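Side-chain contacts in iodotyrosine deiodinase (Thermotoga neapolitana, PDB 6TYK), which removes halogen from halotyrosines such as 3-iodo- and 3,5-diiodo-L-tyrosine, using FMN and reducing equivalents from NADPH: residues R62-S67 against V136-P141; K80-L83 against R87-W90; P93-K96 against Y100-L103. One frame throughout, in Å; residues are numbered along the deposited sequence.

Contact 1 (R62-S67 against V136-P141); sequences RVCERS and VPYTPP. With FMN (flavin mononucleotide), chain C; IYR (3-iodo-tyrosine), chain D.
Cys64, on the face of helix 54-74 turned to the loop 136-141, meets the Tyr138 ring at its rim. Cys64 SG lies 5.2 Å from the centroid of the Tyr138 ring and 85° off the ring normal, a sulfur-aromatic contact made at the edge. Its nearest ring atom is Tyr138 CE2, 3.8 Å from SG, while Cys64 CB sits 3.5 Å from the phenol oxygen OH of Tyr138, again near the ring plane. The same sulfur also packs on CB of Pro140, so it is wedged between ring edge and proline.

With chi1 at 176°, the Tyr138 ring extends away from its own backbone nitrogen, lengthwise from the flavin side toward the helix. Its two long edges therefore serve different partners. CE2 faces the sulfur, whereas CE1, on the other side, comes within 3.3 Å of the iodotyrosine carboxylate oxygen OXT, and the flavin N3 is near the plane too. At the far end of the ring, OH is hydrogen-bonded to Glu68 OE2, an atom that also binds the iodotyrosine.

Nearer the surface, the Ser67 hydroxyl presses on the Pro141 ring, with OG 3.0 Å from CB; this is tight packing without a hydrogen bond.

No hydrogen bond joins the two segments; the polar groups of Thr139 are turned to the cofactor. Thr139 N donates to FMN O4 over 3.1 Å at 164°. Thr139 OG1 lies 3.0 Å from FMN N5 and is close to FMN O4 as well. A hydroxyl beside N5 is consistent with support for the flavin semiquinone present in this crystal, while on the side facing helix 54-74 the loop meets the cysteine through a largely apolar contact of sulfur with proline and tyrosine edge.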
loop_
_atom_site.group_PDB
_atom_site.type_symbol
_atom_site.label_atom_id
_atom_site.label_comp_id
_atom_site.label_asym_id
_atom_site.label_seq_id
_atom_site.Cartn_x
_atom_site.Cartn_y
_atom_site.Cartn_z
ATOM N N ARG A 62 -18.310 -19.690 1.447
ATOM C CA ARG A 62 -19.677 -19.621 1.943
ATOM C C ARG A 62 -19.862 -18.576 3.040
ATOM O O ARG A 62 -20.881 -17.885 3.070
ATOM C CB ARG A 62 -20.171 -21.004 2.368
ATOM C CG ARG A 62 -20.318 -21.940 1.177
ATOM C CD ARG A 62 -20.936 -23.270 1.559
ATOM N NE ARG A 62 -20.015 -24.038 2.379
ATOM C CZ ARG A 62 -19.109 -24.893 1.906
ATOM N NH1 ARG A 62 -19.013 -25.130 0.601
ATOM N NH2 ARG A 62 -18.304 -25.519 2.746
ATOM N N VAL A 63 -18.875 -18.449 3.926
ATOM C CA VAL A 63 -18.941 -17.426 4.965
ATOM C C VAL A 63 -18.919 -16.030 4.333
ATOM O O VAL A 63 -19.685 -15.139 4.713
ATOM C CB VAL A 63 -17.812 -17.599 5.989
ATOM C CG1 VAL A 63 -17.682 -16.365 6.856
ATOM C CG2 VAL A 63 -18.082 -18.832 6.830
ATOM N N CYS A 64 -18.049 -15.848 3.345
ATOM C CA CYS A 64 -17.986 -14.572 2.652
ATOM C C CYS A 64 -19.272 -14.287 1.895
ATOM O O CYS A 64 -19.786 -13.180 1.955
ATOM C CB CYS A 64 -16.774 -14.520 1.718
ATOM S SG CYS A 64 -15.234 -14.404 2.633
ATOM N N GLU A 65 -19.796 -15.286 1.198
ATOM C CA GLU A 65 -21.021 -15.097 0.417
ATOM C C GLU A 65 -22.205 -14.720 1.295
ATOM O O GLU A 65 -23.015 -13.866 0.922
ATOM C CB GLU A 65 -21.345 -16.347 -0.401
ATOM C CG GLU A 65 -20.510 -16.439 -1.659
ATOM C CD GLU A 65 -20.827 -17.651 -2.494
ATOM O OE1 GLU A 65 -21.578 -18.527 -2.016
ATOM O OE2 GLU A 65 -20.314 -17.733 -3.631
ATOM N N ARG A 66 -22.303 -15.349 2.462
ATOM C CA ARG A 66 -23.386 -15.030 3.388
ATOM C C ARG A 66 -23.299 -13.563 3.802
ATOM O O ARG A 66 -24.295 -12.829 3.802
ATOM C CB ARG A 66 -23.315 -15.934 4.619
ATOM C CG ARG A 66 -24.240 -15.515 5.749
ATOM C CD ARG A 66 -25.700 -15.621 5.350
ATOM N NE ARG A 66 -26.214 -14.393 4.746
ATOM C CZ ARG A 66 -27.484 -14.201 4.399
ATOM N NH1 ARG A 66 -28.383 -15.159 4.595
ATOM N NH2 ARG A 66 -27.857 -13.049 3.856
ATOM N N SER A 67 -22.088 -13.147 4.146
ATOM C CA SER A 67 -21.830 -11.779 4.557
ATOM C C SER A 67 -22.134 -10.813 3.412
ATOM O O SER A 67 -22.750 -9.766 3.620
ATOM C CB SER A 67 -20.368 -11.645 5.005
ATOM O OG SER A 67 -20.055 -10.336 5.443
ATOM N N VAL A 136 -7.375 -10.225 -7.122
ATOM C CA VAL A 136 -8.323 -9.193 -6.755
ATOM C C VAL A 136 -8.188 -9.023 -5.242
ATOM O O VAL A 136 -8.159 -10.012 -4.514
ATOM C CB VAL A 136 -9.770 -9.583 -7.130
ATOM C CG1 VAL A 136 -10.132 -10.965 -6.585
ATOM C CG2 VAL A 136 -10.754 -8.536 -6.634
ATOM N N PRO A 137 -8.042 -7.781 -4.764
ATOM C CA PRO A 137 -8.007 -7.575 -3.318
ATOM C C PRO A 137 -9.419 -7.689 -2.783
ATOM O O PRO A 137 -10.176 -6.739 -2.829
ATOM C CB PRO A 137 -7.500 -6.131 -3.175
ATOM C CG PRO A 137 -6.951 -5.763 -4.523
ATOM C CD PRO A 137 -7.787 -6.532 -5.495
ATOM N N TYR A 138 -9.776 -8.865 -2.310
ATOM C CA TYR A 138 -11.135 -9.115 -1.889
ATOM C C TYR A 138 -11.300 -8.792 -0.411
ATOM O O TYR A 138 -10.543 -9.276 0.436
ATOM C CB TYR A 138 -11.529 -10.556 -2.200
ATOM C CG TYR A 138 -12.899 -10.862 -1.681
ATOM C CD1 TYR A 138 -13.987 -10.112 -2.099
ATOM C CD2 TYR A 138 -13.103 -11.850 -0.729
ATOM C CE1 TYR A 138 -15.243 -10.353 -1.606
ATOM C CE2 TYR A 138 -14.361 -12.106 -0.230
ATOM C CZ TYR A 138 -15.426 -11.353 -0.673
ATOM O OH TYR A 138 -16.684 -11.588 -0.175
ATOM N N THR A 139 -12.261 -7.929 -0.117
ATOM C CA THR A 139 -12.491 -7.462 1.240
ATOM C C THR A 139 -13.954 -7.686 1.609
ATOM O O THR A 139 -14.806 -6.831 1.355
ATOM C CB THR A 139 -12.126 -5.975 1.386
ATOM O OG1 THR A 139 -12.858 -5.212 0.424
ATOM C CG2 THR A 139 -10.639 -5.760 1.144
ATOM N N PRO A 140 -14.256 -8.853 2.199
ATOM C CA PRO A 140 -15.636 -9.165 2.592
ATOM C C PRO A 140 -16.087 -8.259 3.727
ATOM O O PRO A 140 -15.253 -7.639 4.380
ATOM C CB PRO A 140 -15.540 -10.615 3.075
ATOM C CG PRO A 140 -14.122 -10.746 3.568
ATOM C CD PRO A 140 -13.301 -9.895 2.619
ATOM N N PRO A 141 -17.399 -8.185 3.967
ATOM C CA PRO A 141 -17.920 -7.285 5.000
ATOM C C PRO A 141 -17.438 -7.627 6.405
ATOM O O PRO A 141 -17.217 -6.712 7.199
ATOM C CB PRO A 141 -19.439 -7.468 4.893
ATOM C CG PRO A 141 -19.669 -7.968 3.506
ATOM C CD PRO A 141 -18.481 -8.842 3.212
HETATM N N1 FMN C . -13.075 -6.032 -5.753
HETATM C C2 FMN C . -14.109 -6.871 -5.448
HETATM O O2 FMN C . -14.671 -7.478 -6.342
HETATM N N3 FMN C . -14.512 -7.046 -4.149
HETATM C C4 FMN C . -13.904 -6.371 -3.128
HETATM O O4 FMN C . -14.294 -6.547 -1.967
HETATM C C4A FMN C . -12.840 -5.517 -3.432
HETATM N N5 FMN C . -12.187 -4.840 -2.426
HETATM C C5A FMN C . -11.119 -4.013 -2.731
HETATM C C6 FMN C . -10.458 -3.352 -1.705
HETATM C C7 FMN C . -9.374 -2.528 -1.966
HETATM C C7M FMN C . -8.691 -1.839 -0.813
HETATM C C8 FMN C . -8.951 -2.361 -3.277
HETATM C C8M FMN C . -7.779 -1.471 -3.596
HETATM C C9 FMN C . -9.615 -3.023 -4.306
HETATM C C9A FMN C . -10.701 -3.855 -4.046
HETATM N N10 FMN C . -11.386 -4.513 -5.067
HETATM C C10 FMN C . -12.417 -5.369 -4.748
HETATM C "C1'" FMN C . -10.971 -4.359 -6.503
HETATM C "C2'" FMN C . -11.473 -3.006 -7.055
HETATM O "O2'" FMN C . -12.869 -3.037 -7.332
HETATM C "C3'" FMN C . -10.661 -2.645 -8.302
HETATM O "O3'" FMN C . -9.322 -2.428 -7.895
HETATM C "C4'" FMN C . -11.183 -1.415 -9.044
HETATM O "O4'" FMN C . -12.473 -1.689 -9.575
HETATM C "C5'" FMN C . -10.249 -1.026 -10.178
HETATM O "O5'" FMN C . -10.063 -2.143 -11.021
HETATM P P FMN C . -9.139 -2.048 -12.331
HETATM O O1P FMN C . -9.328 -3.395 -13.021
HETATM O O2P FMN C . -7.704 -1.899 -11.905
HETATM O O3P FMN C . -9.663 -0.909 -13.186
HETATM N N IYR D . -16.990 -6.806 -1.282
HETATM C CA IYR D . -18.122 -6.634 -2.155
HETATM C CB IYR D . -18.375 -5.210 -2.679
HETATM C CC IYR D . -17.209 -4.522 -3.300
HETATM C CD IYR D . -16.490 -3.593 -2.549
HETATM C CE IYR D . -15.406 -2.892 -3.079
HETATM I IE IYR D . -14.410 -1.598 -1.896
HETATM C CF IYR D . -15.048 -3.118 -4.411
HETATM O OF IYR D . -14.007 -2.474 -5.015
HETATM C CG IYR D . -15.752 -4.058 -5.187
HETATM C CH IYR D . -16.832 -4.739 -4.636
HETATM C C IYR D . -18.049 -7.541 -3.371
HETATM O O IYR D . -18.916 -7.750 -4.220
HETATM O OXT IYR D . -16.868 -8.191 -3.512
#

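Contact 2 (K80-L83 against R87-W90); sequences KEWL and RFTW. With IYR (3-iodo-tyrosine), chain D; FMN (flavin mononucleotide), chain C.
Phe88 and Leu83 meet with the leucine methyl over the ring. Leu83 CD2 stands 4.0 Å from the centroid of the Phe88 ring, 26° off its normal, a CH-pi contact. Leu83 CD2 also touches the substrate, 3.4 Å from CH of the iodotyrosine. Trp82 meets Phe88 obliquely: its six-membered ring and the Phe88 ring are tilted at 38° with centroids 5.1 Å apart, and Trp82 CZ3 reaches CG of the iodotyrosine at 3.6 Å. FMN O2 comes to the edge of the Phe88 ring, 3.5 Å from CE2.

Behind this shell, Phe88 CG is anti to its carbonyl carbon (chi1 -82°), bringing the ring back across Leu83. Its backbone is tied down as well, Phe88 N donating to Leu83 O over 2.9 Å, as the chain leaves the helix through a Schellman motif with Arg87 at positive phi. With an alanine here in place of the phenylalanine, Leu83 CD2 is likely to lose its aromatic face and a gap to open beside the substrate ring.

Helix 77-85 and the following loop lie over the substrate, consistent with a lid: Leu83 and Phe88 lean on Tyr72 of helix 54-74, and Trp82 packs on Met41 of the second subunit.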
loop_
_atom_site.group_PDB
_atom_site.type_symbol
_atom_site.label_atom_id
_atom_site.label_comp_id
_atom_site.label_asym_id
_atom_site.label_seq_id
_atom_site.Cartn_x
_atom_site.Cartn_y
_atom_site.Cartn_z
ATOM N N LYS A 80 -23.258 1.344 -3.477
ATOM C CA LYS A 80 -24.374 0.611 -4.067
ATOM C C LYS A 80 -24.554 0.998 -5.524
ATOM O O LYS A 80 -24.753 0.141 -6.383
ATOM C CB LYS A 80 -25.675 0.878 -3.315
ATOM C CG LYS A 80 -26.893 0.248 -3.976
ATOM C CD LYS A 80 -28.183 0.799 -3.392
ATOM C CE LYS A 80 -29.318 -0.212 -3.474
ATOM N NZ LYS A 80 -29.408 -0.879 -4.796
ATOM N N GLU A 81 -24.481 2.295 -5.799
ATOM C CA GLU A 81 -24.661 2.790 -7.159
ATOM C C GLU A 81 -23.605 2.191 -8.079
ATOM O O GLU A 81 -23.897 1.770 -9.195
ATOM C CB GLU A 81 -24.579 4.315 -7.186
ATOM N N TRP A 82 -22.370 2.135 -7.592
ATOM C CA TRP A 82 -21.255 1.620 -8.378
ATOM C C TRP A 82 -21.385 0.112 -8.599
ATOM O O TRP A 82 -21.214 -0.369 -9.717
ATOM C CB TRP A 82 -19.935 1.960 -7.682
ATOM C CG TRP A 82 -18.700 1.611 -8.457
ATOM C CD1 TRP A 82 -18.075 2.386 -9.389
ATOM C CD2 TRP A 82 -17.903 0.426 -8.319
ATOM N NE1 TRP A 82 -16.953 1.747 -9.859
ATOM C CE2 TRP A 82 -16.823 0.543 -9.217
ATOM C CE3 TRP A 82 -18.009 -0.728 -7.536
ATOM C CZ2 TRP A 82 -15.851 -0.448 -9.353
ATOM C CZ3 TRP A 82 -17.036 -1.709 -7.666
ATOM C CH2 TRP A 82 -15.975 -1.564 -8.570
ATOM N N LEU A 83 -21.693 -0.630 -7.536
ATOM C CA LEU A 83 -21.864 -2.074 -7.648
ATOM C C LEU A 83 -23.011 -2.420 -8.577
ATOM O O LEU A 83 -22.914 -3.351 -9.380
ATOM C CB LEU A 83 -22.118 -2.702 -6.281
ATOM C CG LEU A 83 -20.942 -2.588 -5.308
ATOM C CD1 LEU A 83 -21.368 -2.962 -3.900
ATOM C CD2 LEU A 83 -19.746 -3.443 -5.747
ATOM N N ARG A 87 -23.002 -4.350 -12.134
ATOM C CA ARG A 87 -23.705 -5.626 -12.006
ATOM C C ARG A 87 -22.954 -6.645 -11.151
ATOM O O ARG A 87 -22.907 -7.840 -11.456
ATOM C CB ARG A 87 -24.072 -6.192 -13.385
ATOM C CG ARG A 87 -25.013 -5.284 -14.177
ATOM C CD ARG A 87 -25.570 -5.988 -15.401
ATOM N NE ARG A 87 -26.347 -7.169 -15.036
ATOM C CZ ARG A 87 -26.836 -8.040 -15.911
ATOM N NH1 ARG A 87 -26.633 -7.864 -17.210
ATOM N NH2 ARG A 87 -27.529 -9.088 -15.485
ATOM N N PHE A 88 -22.372 -6.153 -10.067
ATOM C CA PHE A 88 -21.788 -7.017 -9.053
ATOM C C PHE A 88 -22.890 -7.759 -8.302
ATOM O O PHE A 88 -24.003 -7.253 -8.150
ATOM C CB PHE A 88 -21.002 -6.184 -8.043
ATOM C CG PHE A 88 -19.611 -5.820 -8.482
ATOM C CD1 PHE A 88 -19.392 -4.931 -9.523
ATOM C CD2 PHE A 88 -18.520 -6.329 -7.811
ATOM C CE1 PHE A 88 -18.108 -4.594 -9.902
ATOM C CE2 PHE A 88 -17.243 -5.991 -8.185
ATOM C CZ PHE A 88 -17.038 -5.129 -9.230
ATOM N N THR A 89 -22.574 -8.949 -7.806
ATOM C CA THR A 89 -23.505 -9.686 -6.961
ATOM C C THR A 89 -22.764 -10.307 -5.783
ATOM O O THR A 89 -21.533 -10.293 -5.731
ATOM C CB THR A 89 -24.207 -10.812 -7.738
ATOM O OG1 THR A 89 -23.237 -11.786 -8.143
ATOM C CG2 THR A 89 -24.909 -10.265 -8.961
ATOM N N TRP A 90 -23.515 -10.884 -4.852
ATOM C CA TRP A 90 -22.940 -11.429 -3.627
ATOM C C TRP A 90 -22.212 -12.749 -3.836
ATOM O O TRP A 90 -21.366 -13.125 -3.022
ATOM C CB TRP A 90 -24.014 -11.575 -2.548
ATOM C CG TRP A 90 -25.188 -12.432 -2.957
ATOM C CD1 TRP A 90 -26.330 -12.020 -3.574
ATOM C CD2 TRP A 90 -25.329 -13.842 -2.756
ATOM N NE1 TRP A 90 -27.171 -13.087 -3.780
ATOM C CE2 TRP A 90 -26.580 -14.219 -3.282
ATOM C CE3 TRP A 90 -24.519 -14.822 -2.180
ATOM C CZ2 TRP A 90 -27.036 -15.534 -3.256
ATOM C CZ3 TRP A 90 -24.978 -16.126 -2.146
ATOM C CH2 TRP A 90 -26.221 -16.472 -2.682
HETATM N N IYR D . -16.990 -6.806 -1.282
HETATM C CA IYR D . -18.122 -6.634 -2.155
HETATM C CB IYR D . -18.375 -5.210 -2.679
HETATM C CC IYR D . -17.209 -4.522 -3.300
HETATM C CD IYR D . -16.490 -3.593 -2.549
HETATM C CE IYR D . -15.406 -2.892 -3.079
HETATM I IE IYR D . -14.410 -1.598 -1.896
HETATM C CF IYR D . -15.048 -3.118 -4.411
HETATM O OF IYR D . -14.007 -2.474 -5.015
HETATM C CG IYR D . -15.752 -4.058 -5.187
HETATM C CH IYR D . -16.832 -4.739 -4.636
HETATM C C IYR D . -18.049 -7.541 -3.371
HETATM O O IYR D . -18.916 -7.750 -4.220
HETATM O OXT IYR D . -16.868 -8.191 -3.512
HETATM N N1 FMN C . -13.075 -6.032 -5.753
HETATM C C2 FMN C . -14.109 -6.871 -5.448
HETATM O O2 FMN C . -14.671 -7.478 -6.342
HETATM N N3 FMN C . -14.512 -7.046 -4.149
HETATM C C4 FMN C . -13.904 -6.371 -3.128
HETATM O O4 FMN C . -14.294 -6.547 -1.967
HETATM C C4A FMN C . -12.840 -5.517 -3.432
HETATM N N5 FMN C . -12.187 -4.840 -2.426
HETATM C C5A FMN C . -11.119 -4.013 -2.731
HETATM C C6 FMN C . -10.458 -3.352 -1.705
HETATM C C7 FMN C . -9.374 -2.528 -1.966
HETATM C C7M FMN C . -8.691 -1.839 -0.813
HETATM C C8 FMN C . -8.951 -2.361 -3.277
HETATM C C8M FMN C . -7.779 -1.471 -3.596
HETATM C C9 FMN C . -9.615 -3.023 -4.306
HETATM C C9A FMN C . -10.701 -3.855 -4.046
HETATM N N10 FMN C . -11.386 -4.513 -5.067
HETATM C C10 FMN C . -12.417 -5.369 -4.748
HETATM C "C1'" FMN C . -10.971 -4.359 -6.503
HETATM C "C2'" FMN C . -11.473 -3.006 -7.055
HETATM O "O2'" FMN C . -12.869 -3.037 -7.332
HETATM C "C3'" FMN C . -10.661 -2.645 -8.302
HETATM O "O3'" FMN C . -9.322 -2.428 -7.895
HETATM C "C4'" FMN C . -11.183 -1.415 -9.044
HETATM O "O4'" FMN C . -12.473 -1.689 -9.575
HETATM C "C5'" FMN C . -10.249 -1.026 -10.178
HETATM O "O5'" FMN C . -10.063 -2.143 -11.021
HETATM P P FMN C . -9.139 -2.048 -12.331
HETATM O O1P FMN C . -9.328 -3.395 -13.021
HETATM O O2P FMN C . -7.704 -1.899 -11.905
HETATM O O3P FMN C . -9.663 -0.909 -13.186
#

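Contact 3 (P93-K96 against Y100-L103); sequences PFLK and YLLL
Phe94 reaches Leu101 with its flat peptide group, the carbonyl oxygen O of Phe94 lying 4.3 Å from Leu101 CD2, while its ring is turned to other partners. That ring makes an edge-to-face pair with Tyr138, and Arg15, Phe17 and Pro163 pack round it as well. The motif is a short helix laid on a beta sheet, within the alpha+beta fold of the nitroreductase family: helix 94-97 is followed after a brief turn by strand 100-107, an inner strand of the antiparallel sheet, and the two remain in touch through their leucines.

The body of the contact is Leu95 against Leu101. The two side chains cross at about a right angle and meet methyl to methyl, Leu95 CD2 and Leu101 CD2 being 4.0 Å apart. Leu101 points from the strand toward the helix; its CG is anti to the carbonyl carbon (chi1 -53°), and from there both methyls reach the helical turn. Leu95 starts off to one side, but its branched end bends closer. Its other neighbours are Cys64 and Arg61 of helix 54-74, Ile161 of strand 156-165 and Tyr138, so the leucine plugs a junction of helix, sheet and loop.

Hydrogen bonds hold each side separately. Lys96 N donates to Pro93 O over 3.0 Å, a bond three residues back, and the backbone of Leu101 is bonded to Val51 on the neighbouring strand. No hydrogen bond crosses between the segments; the polar atoms that come near are backbone oxygens, Leu95 O lying 3.8 Å from Leu101 CD1.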
loop_
_atom_site.group_PDB
_atom_site.type_symbol
_atom_site.label_atom_id
_atom_site.label_comp_id
_atom_site.label_asym_id
_atom_site.label_seq_id
_atom_site.Cartn_x
_atom_site.Cartn_y
_atom_site.Cartn_z
ATOM N N PRO A 93 -17.671 -16.765 -6.935
ATOM C CA PRO A 93 -17.104 -18.006 -7.484
ATOM C C PRO A 93 -15.572 -18.018 -7.537
ATOM O O PRO A 93 -14.990 -19.102 -7.543
ATOM C CB PRO A 93 -17.714 -18.090 -8.890
ATOM C CG PRO A 93 -18.271 -16.724 -9.183
ATOM C CD PRO A 93 -18.606 -16.108 -7.863
ATOM N N PHE A 94 -14.921 -16.858 -7.560
ATOM C CA PHE A 94 -13.456 -16.863 -7.583
ATOM C C PHE A 94 -12.857 -17.444 -6.308
ATOM O O PHE A 94 -11.714 -17.889 -6.309
ATOM C CB PHE A 94 -12.857 -15.483 -7.886
ATOM C CG PHE A 94 -13.342 -14.380 -6.990
ATOM C CD1 PHE A 94 -12.859 -14.238 -5.703
ATOM C CD2 PHE A 94 -14.241 -13.445 -7.463
ATOM C CE1 PHE A 94 -13.290 -13.195 -4.893
ATOM C CE2 PHE A 94 -14.680 -12.408 -6.656
ATOM C CZ PHE A 94 -14.201 -12.279 -5.373
ATOM N N LEU A 95 -13.630 -17.454 -5.229
ATOM C CA LEU A 95 -13.140 -18.015 -3.972
ATOM C C LEU A 95 -13.082 -19.540 -4.037
ATOM O O LEU A 95 -12.427 -20.182 -3.206
ATOM C CB LEU A 95 -14.010 -17.550 -2.801
ATOM C CG LEU A 95 -13.910 -16.055 -2.477
ATOM C CD1 LEU A 95 -14.884 -15.696 -1.365
ATOM C CD2 LEU A 95 -12.486 -15.643 -2.097
ATOM N N LYS A 96 -13.759 -20.105 -5.034
ATOM C CA LYS A 96 -13.659 -21.528 -5.340
ATOM C C LYS A 96 -12.706 -21.797 -6.502
ATOM O O LYS A 96 -11.908 -22.729 -6.434
ATOM C CB LYS A 96 -15.041 -22.110 -5.660
ATOM C CG LYS A 96 -15.016 -23.537 -6.205
ATOM C CD LYS A 96 -16.429 -24.056 -6.439
ATOM C CE LYS A 96 -16.426 -25.413 -7.127
ATOM N NZ LYS A 96 -15.628 -26.420 -6.374
ATOM N N TYR A 100 -5.258 -20.583 -5.424
ATOM C CA TYR A 100 -4.738 -20.088 -4.160
ATOM C C TYR A 100 -5.631 -18.982 -3.641
ATOM O O TYR A 100 -6.024 -18.102 -4.409
ATOM C CB TYR A 100 -3.356 -19.462 -4.345
ATOM C CG TYR A 100 -2.262 -20.354 -4.864
ATOM C CD1 TYR A 100 -1.644 -21.278 -4.039
ATOM C CD2 TYR A 100 -1.797 -20.219 -6.162
ATOM C CE1 TYR A 100 -0.620 -22.075 -4.508
ATOM C CE2 TYR A 100 -0.772 -21.008 -6.639
ATOM C CZ TYR A 100 -0.192 -21.935 -5.807
ATOM O OH TYR A 100 0.825 -22.722 -6.283
ATOM N N LEU A 101 -5.935 -19.010 -2.346
ATOM C CA LEU A 101 -6.398 -17.808 -1.670
ATOM C C LEU A 101 -5.271 -17.357 -0.761
ATOM O O LEU A 101 -4.935 -18.030 0.219
ATOM C CB LEU A 101 -7.663 -18.045 -0.858
ATOM C CG LEU A 101 -8.822 -18.685 -1.609
ATOM C CD1 LEU A 101 -10.004 -18.837 -0.670
ATOM C CD2 LEU A 101 -9.201 -17.849 -2.824
ATOM N N LEU A 102 -4.657 -16.236 -1.114
ATOM C CA LEU A 102 -3.570 -15.707 -0.308
ATOM C C LEU A 102 -4.171 -14.750 0.702
ATOM O O LEU A 102 -4.673 -13.678 0.341
ATOM C CB LEU A 102 -2.565 -14.979 -1.194
ATOM C CG LEU A 102 -1.438 -14.277 -0.431
ATOM C CD1 LEU A 102 -0.510 -15.273 0.276
ATOM C CD2 LEU A 102 -0.647 -13.371 -1.362
ATOM N N LEU A 103 -4.178 -15.164 1.963
ATOM C CA LEU A 103 -4.668 -14.307 3.026
ATOM C C LEU A 103 -3.512 -13.515 3.590
ATOM O O LEU A 103 -2.505 -14.077 4.022
ATOM C CB LEU A 103 -5.373 -15.124 4.117
ATOM C CG LEU A 103 -6.852 -15.447 3.841
ATOM C CD1 LEU A 103 -7.038 -16.222 2.536
ATOM C CD2 LEU A 103 -7.449 -16.215 5.005
#

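Contacts 1 and 3 belong to the buried part of the subunit and lie about 10 Å apart between centres; contact 2 is farther out, about 18 Å from the centre of the chain, and only partly buried. Contacts 1 and 3 interlock, since Leu95 CD1 packs 3.8 Å from both Cys64 CB and Tyr138 CE2. Contacts 1 and 2 share the two ligands, one supplying polar groups to the flavin and the other aromatic and aliphatic cover for the substrate; Trp90 packs on Glu65 O between them. Contact 3 is plain aliphatic packing of helix on sheet. In sequence, contacts 2 and 3 both fall inside the loop closed by contact 1.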